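Local coordinates for flavin reductase domain protein (Arthrobacter sp., PDB 2QCK) that probably binds FMN and takes part in flavin reduction, as a member of the flavin reductase-like family, at residues 29-34 against 64-69; 33-38 against 94-99. One frame throughout, in Å; residues are numbered along the deposited sequence.

Overall arrangement
The two interactions approach one beta hairpin, strands 22-31 and 34-40, from its two faces, with their centres about 11 Å apart. Interaction 1 sets helix 64-69 against the end of the first strand, and interaction 2 sets the loop 94-99 against the second. Gly33 and Thr34, in the turn that joins the strands, belong to both. Val29 O and Tyr36 N, 2.7 Å apart in a probable hydrogen bond, tie the two strands together. Packing also joins them: Tyr36 CE1 lies 3.7 Å from Tyr31 CB, its ring reaches Ala66, and Ile67 CG1 lies 4.1 Å from Phe38 CE1. Neither interaction contains a flavin; the phosphate beside Trp64 probably came from the crystallisation liquor.

Interaction 1: residues 29-34 against 64-69; sequences VNYNGT and WPAIAN. With PO4 (phosphate ion), chain B.
Tyr31 leaves the end of strand 22-31 with CG anti to the backbone N (chi1 -171°), which lays its side chain along helix 64-69. Its CB rests on the methyl of Ala66, 3.6 Å from Ala66 CB. Further out, CG and CD2 pass by Ala66 CA, which sits over one ring face in a CH-pi contact, 3.9 Å from the ring centroid. CE2 meets Pro65 CB, while CE1 on the other flank lies 3.6 Å from Asn69 CB. CZ has Pro65 O on the same face as Ala66 CA, so the ring lies against helix backbone as much as against side chains. The tip, OH, ends beside the Asn69 side chain, which runs alongside the ring and points the same way, its amide only 16° from the ring plane.

Two residues back, Val29 holds CG1 in the crowded position between its backbone N and carbonyl carbon. This methyl presses on Ala66 CB at 3.4 Å, tighter than usual for two carbons, and more loosely touches Ile67 CD1. On the helix, Trp64 NE1 gives a weak hydrogen bond to phosphate O3.

Strand 29-31 and helix 64-69 run almost at right angles (87°), with the small Ala66 at the point where their backbones come nearest. Together they form a helix-on-sheet packing beside a tight hairpin, whose type I' turn from Tyr31 to Thr34 joins antiparallel strands.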
# COMPACT_ATOMS: atom_id res chain seq x y z
N VAL A 29 2.83 17.63 7.05
CA VAL A 29 1.74 18.30 7.71
C VAL A 29 2.34 19.48 8.43
O VAL A 29 3.48 19.43 8.88
CB VAL A 29 0.99 17.39 8.65
CG1 VAL A 29 1.91 16.76 9.67
CG2 VAL A 29 -0.18 18.14 9.31
N ASN A 30 1.58 20.55 8.47
CA ASN A 30 1.95 21.78 9.21
C ASN A 30 1.09 21.90 10.47
O ASN A 30 -0.10 22.29 10.43
CB ASN A 30 1.72 22.97 8.27
CG ASN A 30 2.24 24.28 8.83
OD1 ASN A 30 2.54 24.40 10.03
ND2 ASN A 30 2.35 25.26 7.96
N TYR A 31 1.71 21.55 11.59
CA TYR A 31 1.04 21.54 12.87
C TYR A 31 1.23 22.88 13.55
O TYR A 31 2.25 23.13 14.18
CB TYR A 31 1.61 20.43 13.73
CG TYR A 31 0.88 20.14 15.01
CD1 TYR A 31 -0.47 20.47 15.18
CD2 TYR A 31 1.54 19.50 16.04
CE1 TYR A 31 -1.12 20.19 16.37
CE2 TYR A 31 0.91 19.20 17.20
CZ TYR A 31 -0.41 19.53 17.38
OH TYR A 31 -1.01 19.21 18.59
N ASN A 32 0.25 23.74 13.38
CA ASN A 32 0.23 25.03 14.02
C ASN A 32 1.53 25.74 13.87
O ASN A 32 2.08 26.26 14.84
CB ASN A 32 -0.17 24.86 15.49
CG ASN A 32 -1.65 25.10 15.70
OD1 ASN A 32 -2.41 24.16 15.95
ND2 ASN A 32 -2.09 26.37 15.53
N GLY A 33 2.05 25.74 12.65
CA GLY A 33 3.24 26.50 12.32
C GLY A 33 4.53 25.74 12.14
O GLY A 33 5.46 26.28 11.56
N THR A 34 4.61 24.51 12.64
CA THR A 34 5.85 23.75 12.55
C THR A 34 5.62 22.63 11.55
O THR A 34 4.62 21.97 11.67
CB THR A 34 6.22 23.17 13.92
OG1 THR A 34 6.54 24.23 14.83
CG2 THR A 34 7.42 22.30 13.81
N TRP A 64 2.49 11.92 14.85
CA TRP A 64 1.08 11.53 15.12
C TRP A 64 0.23 12.73 15.64
O TRP A 64 -0.88 12.96 15.14
CB TRP A 64 0.99 10.31 16.05
CG TRP A 64 -0.40 10.10 16.52
CD1 TRP A 64 -0.90 10.35 17.77
CD2 TRP A 64 -1.52 9.72 15.72
NE1 TRP A 64 -2.25 10.09 17.81
CE2 TRP A 64 -2.66 9.70 16.56
CE3 TRP A 64 -1.66 9.34 14.38
CZ2 TRP A 64 -3.91 9.35 16.10
CZ3 TRP A 64 -2.92 9.01 13.93
CH2 TRP A 64 -4.02 9.01 14.79
N PRO A 65 0.74 13.49 16.60
CA PRO A 65 -0.02 14.59 17.07
C PRO A 65 -0.34 15.59 15.98
O PRO A 65 -1.43 16.14 16.00
CB PRO A 65 0.87 15.21 18.15
CG PRO A 65 1.65 14.05 18.65
CD PRO A 65 1.99 13.35 17.37
N ALA A 66 0.57 15.80 15.03
CA ALA A 66 0.32 16.72 13.89
C ALA A 66 -0.84 16.19 13.08
O ALA A 66 -1.79 16.92 12.75
CB ALA A 66 1.55 16.87 13.00
N ILE A 67 -0.81 14.89 12.82
CA ILE A 67 -1.86 14.22 12.04
C ILE A 67 -3.22 14.15 12.77
O ILE A 67 -4.30 14.32 12.15
CB ILE A 67 -1.37 12.80 11.60
CG1 ILE A 67 -0.16 12.92 10.65
CG2 ILE A 67 -2.46 12.03 10.87
CD1 ILE A 67 -0.48 13.39 9.23
N ALA A 68 -3.20 13.81 14.05
CA ALA A 68 -4.36 13.82 14.91
C ALA A 68 -5.09 15.17 14.98
O ALA A 68 -6.32 15.22 15.08
CB ALA A 68 -3.96 13.37 16.32
N ASN A 69 -4.33 16.26 14.94
CA ASN A 69 -4.84 17.59 15.18
C ASN A 69 -4.79 18.54 14.01
O ASN A 69 -5.10 19.69 14.16
CB ASN A 69 -4.09 18.18 16.35
CG ASN A 69 -4.29 17.39 17.60
OD1 ASN A 69 -3.34 16.88 18.21
ND2 ASN A 69 -5.53 17.21 17.96
P PO4 B . -5.01 11.41 19.94
O1 PO4 B . -6.03 12.34 19.32
O2 PO4 B . -5.32 9.97 19.57
O3 PO4 B . -3.69 11.87 19.39
O4 PO4 B . -4.97 11.52 21.45

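Interaction 2: residues 33-38 against 94-99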
# COMPACT_ATOMS: atom_id res chain seq x y z
N GLY A 33 2.05 25.74 12.65
CA GLY A 33 3.24 26.50 12.32
C GLY A 33 4.53 25.74 12.14
O GLY A 33 5.46 26.28 11.56
N THR A 34 4.61 24.51 12.64
CA THR A 34 5.85 23.75 12.55
C THR A 34 5.62 22.63 11.55
O THR A 34 4.62 21.97 11.67
CB THR A 34 6.22 23.17 13.92
OG1 THR A 34 6.54 24.23 14.83
CG2 THR A 34 7.42 22.30 13.81
N PRO A 35 6.50 22.46 10.55
CA PRO A 35 6.34 21.38 9.59
C PRO A 35 6.74 20.03 10.16
O PRO A 35 7.74 19.91 10.85
CB PRO A 35 7.28 21.75 8.45
CG PRO A 35 8.35 22.56 9.09
CD PRO A 35 7.67 23.30 10.23
N TYR A 36 5.94 19.03 9.85
CA TYR A 36 6.23 17.66 10.18
C TYR A 36 6.08 16.86 8.91
O TYR A 36 5.32 17.26 8.03
CB TYR A 36 5.23 17.13 11.18
CG TYR A 36 5.41 17.65 12.56
CD1 TYR A 36 4.95 18.89 12.90
CD2 TYR A 36 6.02 16.89 13.52
CE1 TYR A 36 5.11 19.39 14.16
CE2 TYR A 36 6.18 17.36 14.78
CZ TYR A 36 5.73 18.62 15.10
OH TYR A 36 5.90 19.09 16.38
N GLY A 37 6.76 15.72 8.82
CA GLY A 37 6.58 14.85 7.66
C GLY A 37 7.29 13.55 7.85
O GLY A 37 8.15 13.43 8.70
N PHE A 38 6.93 12.54 7.07
CA PHE A 38 7.53 11.25 7.29
C PHE A 38 7.40 10.37 6.04
O PHE A 38 6.47 10.51 5.27
CB PHE A 38 6.87 10.60 8.53
CG PHE A 38 5.37 10.55 8.45
CD1 PHE A 38 4.59 11.66 8.81
CD2 PHE A 38 4.74 9.43 7.95
CE1 PHE A 38 3.20 11.63 8.72
CE2 PHE A 38 3.36 9.40 7.84
CZ PHE A 38 2.59 10.51 8.26
N ASN A 94 16.50 16.43 12.14
CA ASN A 94 15.52 17.44 11.74
C ASN A 94 15.27 17.35 10.24
O ASN A 94 16.15 17.60 9.42
CB ASN A 94 16.04 18.82 12.10
CG ASN A 94 15.02 19.89 11.89
OD1 ASN A 94 14.14 19.79 11.03
ND2 ASN A 94 15.12 20.93 12.67
N ARG A 95 14.06 16.94 9.88
CA ARG A 95 13.74 16.61 8.50
C ARG A 95 13.60 17.83 7.59
O ARG A 95 13.70 17.70 6.37
CB ARG A 95 12.49 15.80 8.48
CG ARG A 95 12.70 14.47 9.18
CD ARG A 95 11.47 13.60 9.25
NE ARG A 95 11.85 12.33 9.88
CZ ARG A 95 11.00 11.48 10.46
NH1 ARG A 95 9.71 11.67 10.43
NH2 ARG A 95 11.46 10.37 11.02
N PHE A 96 13.35 18.99 8.17
CA PHE A 96 13.10 20.20 7.39
C PHE A 96 14.26 21.15 7.40
O PHE A 96 14.15 22.24 6.86
CB PHE A 96 11.78 20.85 7.86
CG PHE A 96 10.57 20.05 7.47
CD1 PHE A 96 9.98 20.22 6.21
CD2 PHE A 96 10.08 19.07 8.31
CE1 PHE A 96 8.88 19.47 5.81
CE2 PHE A 96 9.01 18.31 7.93
CZ PHE A 96 8.40 18.51 6.68
N GLU A 97 15.38 20.74 7.98
CA GLU A 97 16.62 21.52 7.91
C GLU A 97 17.22 21.40 6.50
O GLU A 97 17.54 20.30 6.08
CB GLU A 97 17.60 20.99 8.96
CG GLU A 97 19.01 21.53 8.89
CD GLU A 97 19.81 21.14 10.13
OE1 GLU A 97 19.64 20.00 10.64
OE2 GLU A 97 20.60 21.97 10.62
N GLY A 98 17.34 22.52 5.80
CA GLY A 98 17.77 22.57 4.39
C GLY A 98 16.75 23.32 3.54
O GLY A 98 15.65 23.59 4.00
N ASP A 99 17.09 23.61 2.29
CA ASP A 99 16.22 24.38 1.39
C ASP A 99 15.38 23.51 0.45
O ASP A 99 14.99 23.94 -0.63
CB ASP A 99 17.05 25.40 0.60
CG ASP A 99 18.01 24.75 -0.39
OD1 ASP A 99 18.22 23.53 -0.31
OD2 ASP A 99 18.53 25.47 -1.26
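Apolar and CH-pi contacts carry most of the interaction between strand 34-38 and the loop 94-99. The pyrrolidine of Pro35 lies over one face of the Phe96 ring, with CB directly above its centre, 3.6 Å from the centroid and 1° off the normal, a CH-pi contact. Pro35 CG shifts toward the root of the ring, 3.7 Å from Phe96 CG. The far edge of the same ring abuts the strand backbone: Phe96 CE2 is 3.4 Å from Tyr36 C, and Gly37 N lies in the ring plane. Gly37 has no side chain to obstruct this close approach. Phe89 and Trp101 add edge-to-face ring contacts to Phe96.

The polar link comes from Arg95, extended from CG to NE. Its NH1 donates to Gly37 O at 2.9 Å (N-H...O 155°), and the acceptor lies near the guanidinium plane. NH2 of the same group bonds Arg91 O, so the guanidinium bridges two backbone carbonyls.

Within the loop, Asn94 OD1 accepts from Phe96 N at 3.1 Å, closing an Asx turn. It overlaps the type I beta turn that runs from the same residue to Glu97 and sends consecutive side chains, Arg95 and Phe96, onto the strand: a loop docked on a hairpin strand through a proline-aromatic CH-pi contact.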